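Local coordinates for protein ECL CdiI (Enterobacter cloacae subsp. cloacae, PDB 4NTQ) that serves as the immunity protein of a contact-dependent growth inhibition system, binding the toxic RNase domain of its cognate CdiA and so protecting the cell that makes it, at residues N26-E31 / S127-D132; L32-S37 / K42-S47; A65-E70 / N75-W80. All coordinates share one frame; numbering follows the deposited sequence.

Overall arrangement
Interactions 1 and 2 share strand 28-35: its start meets strand 129-132, while its end meets helix 41-58. Interaction 3 joins the loop that follows strand 61-65 to strand 76-85, in the same sheet as strand 129-132. Interaction 1 lies at the surface, beside the bound toxin, and rests on two aromatic rings without a hydrogen bond between its segments. Interactions 2 and 3 are buried, about 9 Å apart between centres, and both combine apolar packing with hydrogen bonding: interaction 2 has a single bond from a tyrosine hydroxyl, interaction 3 two bonds from backbone N-H groups. P35 and S37 touch Y69, joining them; W80 packs on E30 and W129, linking interaction 3 to interaction 1.

Interaction 1: N26-E31 / S127-D132; sequences NDYEEE and SEWHTD
Y28 lays one face of its ring over the pyrrole part of the W129 indole, and this aromatic pair carries the contact between strands 28-35 and 129-132. NE1 of W129 stands above the centre of the Y28 ring, 3.1 Å from its plane. The planes are inclined at 35° and the Y28 and W129 five-membered-ring centroids lie 3.8 Å apart, an oblique pairing. Y28 reaches across with CG anti to its backbone N (chi1 180°), whereas W129 holds CG anti to its carbonyl carbon (chi1 -63°), which carries the indole along the strand beneath the phenol. Farther out, W129 CZ2 lies 3.8 Å from Y28 OH. Y28 OH and E30 OE1 of the same strand come so close in the ring plane that the modelled distance is doubtful. At the other end N26 adds a light contact, CB to H130 O at 3.9 Å. W80 meets the indole, and R222 of the toxin chain packs on W129. With no hydrogen bond between the segments, the contact probably rests mainly on dispersion between the rings; the E30 carboxylate next to it is engaged through OE1 in a salt bridge with R222 of the toxin chain.

Interaction 2: L32-S37 / K42-S47; sequences LHLPLS and KDYKNS
The carbonyl oxygen of P35 accepts a short hydrogen bond from the phenol of Y44, 2.6 Å from Y44 OH to P35 O. The hydroxyl approaches in the carbonyl plane on a lone pair, with a C=O...O angle of 139°, and P35 O in turn lies in the ring plane at its edge, 3.3 Å from Y44 CE2. The proton is therefore directed outward from the ring edge to the last residue of strand 28-35. The pyrrolidine of P35 crosses the phenol at about a right angle and sets P35 CD 3.4 Å from Y44 OH, so the same residue offers the hydroxyl both an acceptor and an apolar flank.

L34 occupies one face of the same ring. Its CD2 methyl sits 3.9 Å from the Y44 ring centroid and only 11° from the ring normal, a CH-pi contact centred on the face. The side chains of L34 and Y44 run antiparallel: the leucine runs back over the ring toward CG, while the phenol runs out under L34 CB, which is 4.0 Å from Y44 CZ. Y44 keeps CG anti to its carbonyl carbon (chi1 -86°), which sends the ring off the helix to the strand. The L34 methyl over the face and the in-plane acceptor probably favour this ring orientation.

W39 meets the Y44 ring edge-to-face, and I41 and W48 also touch L34. P35 in addition packs on S67 and Y69. The arrangement is that of a strand followed, after a short connection, by a helix that packs back against it, its first turn fastened to the sheet by a buried tyrosine within the CdiI N-terminal domain.

Interaction 3: A65-E70 / N75-W80; sequences AVSMYE and NFIFTW
S67 holds OG between its backbone N and carbonyl carbon (chi1 71°), and I77 places CG1 likewise (chi1 64°); the first turns the hydroxyl to strand 76-85, the second sends CD1 toward M68. The two segments continue the antiparallel pairing of edge strand 61-65 with strand 76-85, in which A65 and T79 form a non-hydrogen-bonded pair before segment 65-70 loses regular strand structure. Next to that pair V66 N donates to F78 O at 2.8 Å, nearly straight at 174°. Beyond it a side chain takes over: F78 N donates to S67 OG at 3.0 Å, the hydroxyl standing in for a backbone acceptor.

Apolar groups fill both sides of this seam. V66 CG2 rests 3.7 Å from F78 CB and meets the W80 indole at its edge, near CD1. The selenomethionine M68 is bent at its second and third torsions, which brings its end beside I77, with M68 CE 3.7 Å from I77 CD1. L32 packs on V66, P35 on S67, and W39 on M68, which places the seam in the protein interior. Where the segments diverge, a water makes a short approach to S67 OG and donates to F76 O at 2.8 Å.

Interaction 1: N26-E31 / S127-D132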
loop_
_atom_site.group_PDB
_atom_site.type_symbol
_atom_site.label_atom_id
_atom_site.label_comp_id
_atom_site.label_asym_id
_atom_site.label_seq_id
_atom_site.Cartn_x
_atom_site.Cartn_y
_atom_site.Cartn_z
ATOM N N ASN B 26 -2.367 10.673 -11.909
ATOM C CA ASN B 26 -3.067 11.241 -13.065
ATOM C C ASN B 26 -4.598 11.229 -12.889
ATOM O O ASN B 26 -5.126 11.961 -12.048
ATOM C CB ASN B 26 -2.626 10.553 -14.364
ATOM C CG ASN B 26 -3.176 11.221 -15.583
ATOM O OD1 ASN B 26 -3.713 12.324 -15.504
ATOM N ND2 ASN B 26 -3.055 10.561 -16.728
ATOM N N ASP B 27 -5.313 10.414 -13.663
ATOM C CA ASP B 27 -6.779 10.383 -13.548
ATOM C C ASP B 27 -7.276 9.395 -12.491
ATOM O O ASP B 27 -8.468 9.336 -12.203
ATOM C CB ASP B 27 -7.471 10.152 -14.903
ATOM C CG ASP B 27 -6.906 8.946 -15.666
ATOM O OD1 ASP B 27 -5.957 8.300 -15.164
ATOM O OD2 ASP B 27 -7.399 8.660 -16.786
ATOM N N TYR B 28 -6.358 8.634 -11.899
ATOM C CA TYR B 28 -6.729 7.731 -10.819
ATOM C C TYR B 28 -6.453 8.342 -9.442
ATOM O O TYR B 28 -5.430 9.006 -9.227
ATOM C CB TYR B 28 -6.009 6.391 -10.967
ATOM C CG TYR B 28 -6.326 5.377 -9.884
ATOM C CD1 TYR B 28 -7.477 4.588 -9.957
ATOM C CD2 TYR B 28 -5.470 5.201 -8.787
ATOM C CE1 TYR B 28 -7.771 3.647 -8.966
ATOM C CE2 TYR B 28 -5.758 4.260 -7.794
ATOM C CZ TYR B 28 -6.914 3.494 -7.887
ATOM O OH TYR B 28 -7.205 2.560 -6.909
ATOM N N GLU B 29 -7.383 8.135 -8.517
ATOM C CA GLU B 29 -7.114 8.426 -7.115
ATOM C C GLU B 29 -7.757 7.390 -6.198
ATOM O O GLU B 29 -8.746 6.748 -6.565
ATOM C CB GLU B 29 -7.525 9.848 -6.736
ATOM C CG GLU B 29 -8.921 10.006 -6.243
ATOM C CD GLU B 29 -9.213 11.438 -5.831
ATOM O OE1 GLU B 29 -8.981 11.808 -4.639
ATOM O OE2 GLU B 29 -9.652 12.181 -6.724
ATOM N N GLU B 30 -7.175 7.219 -5.016
ATOM C CA GLU B 30 -7.613 6.180 -4.095
ATOM C C GLU B 30 -7.362 6.664 -2.694
ATOM O O GLU B 30 -6.273 7.153 -2.409
ATOM C CB GLU B 30 -6.831 4.877 -4.324
ATOM C CG GLU B 30 -7.128 3.797 -3.281
ATOM C CD GLU B 30 -6.453 2.464 -3.584
ATOM O OE1 GLU B 30 -6.260 2.144 -4.775
ATOM O OE2 GLU B 30 -6.125 1.731 -2.628
ATOM N N GLU B 31 -8.370 6.529 -1.835
ATOM C CA GLU B 31 -8.293 6.960 -0.433
ATOM C C GLU B 31 -7.371 6.053 0.399
ATOM O O GLU B 31 -7.369 4.832 0.235
ATOM C CB GLU B 31 -9.703 6.986 0.170
ATOM C CG GLU B 31 -9.795 7.440 1.618
ATOM C CD GLU B 31 -11.250 7.644 2.074
ATOM O OE1 GLU B 31 -12.176 7.491 1.235
ATOM O OE2 GLU B 31 -11.461 7.961 3.269
ATOM N N SER B 127 -1.979 -5.208 -10.873
ATOM C CA SER B 127 -2.589 -3.894 -10.986
ATOM C C SER B 127 -1.508 -2.852 -11.270
ATOM O O SER B 127 -0.433 -2.889 -10.685
ATOM C CB SER B 127 -3.365 -3.549 -9.716
ATOM O OG SER B 127 -4.509 -4.375 -9.541
ATOM N N GLU B 128 -1.791 -1.930 -12.180
ATOM C CA GLU B 128 -0.801 -0.938 -12.591
ATOM C C GLU B 128 -1.448 0.344 -13.128
ATOM O O GLU B 128 -2.450 0.305 -13.840
ATOM C CB GLU B 128 0.136 -1.536 -13.651
ATOM C CG GLU B 128 1.364 -0.690 -13.942
ATOM C CD GLU B 128 2.339 -1.373 -14.897
ATOM O OE1 GLU B 128 2.057 -1.413 -16.112
ATOM O OE2 GLU B 128 3.388 -1.863 -14.431
ATOM N N TRP B 129 -0.864 1.482 -12.793
ATOM C CA TRP B 129 -1.342 2.755 -13.315
ATOM C C TRP B 129 -0.133 3.497 -13.888
ATOM O O TRP B 129 1.010 3.092 -13.666
ATOM C CB TRP B 129 -1.989 3.577 -12.190
ATOM C CG TRP B 129 -3.224 2.943 -11.563
ATOM C CD1 TRP B 129 -4.528 3.286 -11.800
ATOM C CD2 TRP B 129 -3.263 1.882 -10.594
ATOM N NE1 TRP B 129 -5.373 2.500 -11.049
ATOM C CE2 TRP B 129 -4.623 1.637 -10.295
ATOM C CE3 TRP B 129 -2.287 1.122 -9.950
ATOM C CZ2 TRP B 129 -5.028 0.658 -9.381
ATOM C CZ3 TRP B 129 -2.690 0.140 -9.048
ATOM C CH2 TRP B 129 -4.051 -0.078 -8.766
ATOM N N HIS B 130 -0.361 4.587 -14.610
ATOM C CA HIS B 130 0.776 5.336 -15.102
ATOM C C HIS B 130 0.611 6.841 -15.060
ATOM O O HIS B 130 -0.497 7.362 -15.115
ATOM C CB HIS B 130 1.167 4.883 -16.503
ATOM C CG HIS B 130 0.132 5.170 -17.544
ATOM N ND1 HIS B 130 -0.900 4.298 -17.830
ATOM C CD2 HIS B 130 -0.011 6.215 -18.393
ATOM C CE1 HIS B 130 -1.645 4.803 -18.798
ATOM N NE2 HIS B 130 -1.124 5.964 -19.163
ATOM N N THR B 131 1.746 7.523 -14.944
ATOM C CA THR B 131 1.812 8.968 -15.015
ATOM C C THR B 131 3.167 9.357 -15.605
ATOM O O THR B 131 4.052 8.518 -15.719
ATOM C CB THR B 131 1.609 9.604 -13.623
ATOM O OG1 THR B 131 1.558 11.017 -13.762
ATOM C CG2 THR B 131 2.742 9.231 -12.652
ATOM N N ASP B 132 3.332 10.618 -15.991
ATOM C CA ASP B 132 4.556 11.037 -16.673
ATOM C C ASP B 132 5.670 11.361 -15.668
ATOM O O ASP B 132 5.406 11.605 -14.495
ATOM C CB ASP B 132 4.277 12.240 -17.569
ATOM C CG ASP B 132 4.019 13.500 -16.773
ATOM O OD1 ASP B 132 3.209 13.462 -15.832
ATOM O OD2 ASP B 132 4.643 14.531 -17.069
#

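Interaction 2: L32-S37 / K42-S47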
loop_
_atom_site.group_PDB
_atom_site.type_symbol
_atom_site.label_atom_id
_atom_site.label_comp_id
_atom_site.label_asym_id
_atom_site.label_seq_id
_atom_site.Cartn_x
_atom_site.Cartn_y
_atom_site.Cartn_z
ATOM N N LEU B 32 -6.573 6.660 1.273
ATOM C CA LEU B 32 -5.669 5.914 2.151
ATOM C C LEU B 32 -5.787 6.393 3.605
ATOM O O LEU B 32 -6.135 7.557 3.869
ATOM C CB LEU B 32 -4.224 6.071 1.687
ATOM C CG LEU B 32 -3.894 5.642 0.255
ATOM C CD1 LEU B 32 -2.501 6.109 -0.074
ATOM C CD2 LEU B 32 -4.030 4.114 0.099
ATOM N N HIS B 33 -5.503 5.484 4.535
ATOM C CA HIS B 33 -5.454 5.799 5.961
ATOM C C HIS B 33 -4.043 5.499 6.480
ATOM O O HIS B 33 -3.735 4.353 6.820
ATOM C CB HIS B 33 -6.475 4.963 6.739
ATOM C CG HIS B 33 -7.893 5.161 6.294
ATOM N ND1 HIS B 33 -8.882 4.220 6.492
ATOM C CD2 HIS B 33 -8.490 6.209 5.679
ATOM C CE1 HIS B 33 -10.025 4.670 6.005
ATOM N NE2 HIS B 33 -9.814 5.879 5.506
ATOM N N LEU B 34 -3.192 6.524 6.534
ATOM C CA LEU B 34 -1.806 6.351 6.937
ATOM C C LEU B 34 -1.714 6.300 8.455
ATOM O O LEU B 34 -2.038 7.283 9.119
ATOM C CB LEU B 34 -0.945 7.502 6.404
ATOM C CG LEU B 34 -0.430 7.387 4.967
ATOM C CD1 LEU B 34 -1.571 7.256 3.973
ATOM C CD2 LEU B 34 0.460 8.575 4.610
ATOM N N PRO B 35 -1.291 5.150 9.012
ATOM C CA PRO B 35 -1.196 5.028 10.479
ATOM C C PRO B 35 -0.077 5.896 11.042
ATOM O O PRO B 35 1.011 5.989 10.450
ATOM C CB PRO B 35 -0.882 3.537 10.696
ATOM C CG PRO B 35 -0.282 3.070 9.444
ATOM C CD PRO B 35 -0.949 3.888 8.337
ATOM N N LEU B 36 -0.343 6.508 12.190
ATOM C CA LEU B 36 0.562 7.488 12.784
ATOM C C LEU B 36 1.220 6.994 14.073
ATOM O O LEU B 36 1.857 7.767 14.796
ATOM C CB LEU B 36 -0.206 8.784 13.081
ATOM C CG LEU B 36 -0.961 9.403 11.914
ATOM C CD1 LEU B 36 -1.841 10.564 12.400
ATOM C CD2 LEU B 36 0.012 9.873 10.866
ATOM N N SER B 37 1.036 5.720 14.391
ATOM C CA SER B 37 1.492 5.228 15.694
ATOM C C SER B 37 3.022 5.221 15.834
ATOM O O SER B 37 3.550 5.267 16.938
ATOM C CB SER B 37 0.888 3.854 16.021
ATOM O OG SER B 37 1.329 2.871 15.104
ATOM N N LYS B 42 5.378 14.075 8.597
ATOM C CA LYS B 42 6.713 14.563 8.283
ATOM C C LYS B 42 7.661 13.379 8.015
ATOM O O LYS B 42 8.449 13.406 7.066
ATOM C CB LYS B 42 7.225 15.454 9.416
ATOM C CG LYS B 42 7.943 16.701 8.962
ATOM C CD LYS B 42 7.895 17.788 10.030
ATOM C CE LYS B 42 6.475 18.326 10.234
ATOM N NZ LYS B 42 6.405 19.403 11.274
ATOM N N ASP B 43 7.561 12.336 8.834
ATOM C CA ASP B 43 8.339 11.116 8.621
ATOM C C ASP B 43 8.011 10.418 7.287
ATOM O O ASP B 43 8.927 9.988 6.574
ATOM C CB ASP B 43 8.115 10.125 9.751
ATOM C CG ASP B 43 8.736 10.561 11.050
ATOM O OD1 ASP B 43 9.766 11.266 11.041
ATOM O OD2 ASP B 43 8.188 10.171 12.091
ATOM N N TYR B 44 6.717 10.299 6.968
ATOM C CA TYR B 44 6.293 9.643 5.741
ATOM C C TYR B 44 6.886 10.412 4.589
ATOM O O TYR B 44 7.461 9.830 3.662
ATOM C CB TYR B 44 4.771 9.637 5.606
ATOM C CG TYR B 44 4.068 8.479 6.289
ATOM C CD1 TYR B 44 3.974 7.228 5.668
ATOM C CD2 TYR B 44 3.475 8.640 7.545
ATOM C CE1 TYR B 44 3.321 6.154 6.297
ATOM C CE2 TYR B 44 2.820 7.583 8.174
ATOM C CZ TYR B 44 2.747 6.339 7.553
ATOM O OH TYR B 44 2.099 5.291 8.187
ATOM N N LYS B 45 6.778 11.733 4.677
ATOM C CA LYS B 45 7.200 12.623 3.595
ATOM C C LYS B 45 8.715 12.597 3.421
ATOM O O LYS B 45 9.225 12.630 2.303
ATOM C CB LYS B 45 6.710 14.058 3.844
ATOM C CG LYS B 45 5.233 14.275 3.526
ATOM C CD LYS B 45 4.785 15.708 3.825
ATOM C CE LYS B 45 3.513 16.023 3.050
ATOM N NZ LYS B 45 2.997 17.388 3.317
ATOM N N ASN B 46 9.437 12.536 4.529
ATOM C CA ASN B 46 10.886 12.433 4.445
ATOM C C ASN B 46 11.311 11.141 3.730
ATOM O O ASN B 46 12.184 11.149 2.868
ATOM C CB ASN B 46 11.506 12.518 5.836
ATOM C CG ASN B 46 12.923 12.034 5.854
ATOM O OD1 ASN B 46 13.838 12.767 5.487
ATOM N ND2 ASN B 46 13.120 10.782 6.267
ATOM N N SER B 47 10.655 10.044 4.076
ATOM C CA SER B 47 10.923 8.756 3.465
ATOM C C SER B 47 10.643 8.769 1.964
ATOM O O SER B 47 11.405 8.204 1.187
ATOM C CB SER B 47 10.089 7.676 4.145
ATOM O OG SER B 47 10.008 6.513 3.348
#

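Interaction 3: A65-E70 / N75-W80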
loop_
_atom_site.group_PDB
_atom_site.type_symbol
_atom_site.label_atom_id
_atom_site.label_comp_id
_atom_site.label_asym_id
_atom_site.label_seq_id
_atom_site.Cartn_x
_atom_site.Cartn_y
_atom_site.Cartn_z
ATOM N N ALA B 65 6.129 4.121 1.004
ATOM C CA ALA B 65 5.368 3.433 2.043
ATOM C C ALA B 65 4.152 4.258 2.469
ATOM O O ALA B 65 4.246 5.471 2.648
ATOM C CB ALA B 65 6.247 3.148 3.251
ATOM N N VAL B 66 3.007 3.605 2.620
ATOM C CA VAL B 66 1.834 4.307 3.129
ATOM C C VAL B 66 1.315 3.639 4.400
ATOM O O VAL B 66 0.164 3.825 4.810
ATOM C CB VAL B 66 0.757 4.453 2.067
ATOM C CG1 VAL B 66 1.298 5.317 0.918
ATOM C CG2 VAL B 66 0.315 3.095 1.592
ATOM N N SER B 67 2.190 2.851 5.015
ATOM C CA SER B 67 1.992 2.422 6.383
ATOM C C SER B 67 3.359 2.033 6.915
ATOM O O SER B 67 4.217 1.581 6.160
ATOM C CB SER B 67 1.013 1.241 6.474
ATOM O OG SER B 67 1.599 0.059 5.955
HETATM N N MSE B 68 3.550 2.207 8.218
HETATM C CA MSE B 68 4.810 1.922 8.854
HETATM C C MSE B 68 4.574 1.746 10.336
HETATM O O MSE B 68 3.770 2.460 10.940
HETATM C CB MSE B 68 5.797 3.063 8.624
HETATM C CG MSE B 68 7.171 2.808 9.224
HETATM SE SE MSE B 68 8.029 1.253 8.382
HETATM C CE MSE B 68 7.535 1.660 6.518
ATOM N N TYR B 69 5.268 0.777 10.914
ATOM C CA TYR B 69 5.235 0.576 12.347
ATOM C C TYR B 69 6.651 0.329 12.767
ATOM O O TYR B 69 7.554 0.359 11.926
ATOM C CB TYR B 69 4.348 -0.610 12.689
ATOM C CG TYR B 69 2.910 -0.397 12.283
ATOM C CD1 TYR B 69 2.450 -0.804 11.031
ATOM C CD2 TYR B 69 2.012 0.232 13.142
ATOM C CE1 TYR B 69 1.130 -0.604 10.658
ATOM C CE2 TYR B 69 0.695 0.437 12.781
ATOM C CZ TYR B 69 0.256 0.020 11.546
ATOM O OH TYR B 69 -1.058 0.230 11.189
ATOM N N GLU B 70 6.846 0.125 14.068
ATOM C CA GLU B 70 8.107 -0.362 14.594
ATOM C C GLU B 70 8.546 -1.510 13.706
ATOM O O GLU B 70 7.836 -2.508 13.592
ATOM C CB GLU B 70 7.913 -0.863 16.022
ATOM C CG GLU B 70 9.205 -1.167 16.761
ATOM C CD GLU B 70 9.894 0.088 17.263
ATOM O OE1 GLU B 70 9.187 0.985 17.770
ATOM O OE2 GLU B 70 11.137 0.177 17.151
ATOM N N ASN B 75 4.639 -6.768 10.612
ATOM C CA ASN B 75 4.423 -7.942 9.768
ATOM C C ASN B 75 4.416 -7.632 8.274
ATOM O O ASN B 75 4.850 -8.453 7.464
ATOM C CB ASN B 75 3.122 -8.649 10.142
ATOM C CG ASN B 75 3.296 -9.587 11.300
ATOM O OD1 ASN B 75 4.357 -10.197 11.467
ATOM N ND2 ASN B 75 2.263 -9.705 12.124
ATOM N N PHE B 76 3.906 -6.455 7.918
ATOM C CA PHE B 76 3.829 -6.024 6.521
ATOM C C PHE B 76 3.506 -4.532 6.411
ATOM O O PHE B 76 2.953 -3.947 7.329
ATOM C CB PHE B 76 2.753 -6.811 5.782
ATOM C CG PHE B 76 1.363 -6.610 6.336
ATOM C CD1 PHE B 76 0.549 -5.593 5.855
ATOM C CD2 PHE B 76 0.867 -7.445 7.315
ATOM C CE1 PHE B 76 -0.727 -5.413 6.353
ATOM C CE2 PHE B 76 -0.403 -7.279 7.811
ATOM C CZ PHE B 76 -1.202 -6.258 7.335
ATOM N N ILE B 77 3.846 -3.928 5.283
ATOM C CA ILE B 77 3.500 -2.541 5.043
ATOM C C ILE B 77 2.954 -2.397 3.635
ATOM O O ILE B 77 3.336 -3.152 2.736
ATOM C CB ILE B 77 4.719 -1.616 5.189
ATOM C CG1 ILE B 77 5.766 -1.945 4.118
ATOM C CG2 ILE B 77 5.302 -1.713 6.597
ATOM C CD1 ILE B 77 6.988 -1.051 4.122
ATOM N N PHE B 78 2.039 -1.447 3.454
ATOM C CA PHE B 78 1.530 -1.129 2.126
ATOM C C PHE B 78 2.441 -0.113 1.484
ATOM O O PHE B 78 2.917 0.812 2.145
ATOM C CB PHE B 78 0.098 -0.588 2.178
ATOM C CG PHE B 78 -0.914 -1.604 2.609
ATOM C CD1 PHE B 78 -1.529 -2.421 1.679
ATOM C CD2 PHE B 78 -1.237 -1.749 3.944
ATOM C CE1 PHE B 78 -2.459 -3.356 2.073
ATOM C CE2 PHE B 78 -2.164 -2.690 4.345
ATOM C CZ PHE B 78 -2.775 -3.496 3.407
ATOM N N THR B 79 2.707 -0.302 0.197
ATOM C CA THR B 79 3.522 0.638 -0.544
ATOM C C THR B 79 2.907 0.914 -1.894
ATOM O O THR B 79 2.128 0.111 -2.416
ATOM C CB THR B 79 4.916 0.073 -0.813
ATOM O OG1 THR B 79 4.798 -1.034 -1.712
ATOM C CG2 THR B 79 5.592 -0.381 0.488
ATOM N N TRP B 80 3.259 2.065 -2.453
ATOM C CA TRP B 80 3.007 2.334 -3.855
ATOM C C TRP B 80 4.377 2.463 -4.493
ATOM O O TRP B 80 5.231 3.198 -3.990
ATOM C CB TRP B 80 2.127 3.574 -4.028
ATOM C CG TRP B 80 0.700 3.269 -3.569
ATOM C CD1 TRP B 80 0.264 3.169 -2.281
ATOM C CD2 TRP B 80 -0.431 2.950 -4.400
ATOM N NE1 TRP B 80 -1.071 2.832 -2.257
ATOM C CE2 TRP B 80 -1.522 2.698 -3.541
ATOM C CE3 TRP B 80 -0.630 2.864 -5.788
ATOM C CZ2 TRP B 80 -2.790 2.367 -4.018
ATOM C CZ3 TRP B 80 -1.888 2.540 -6.261
ATOM C CH2 TRP B 80 -2.953 2.287 -5.378
HETATM O O HOH W 1 0.973 -1.934 7.298
#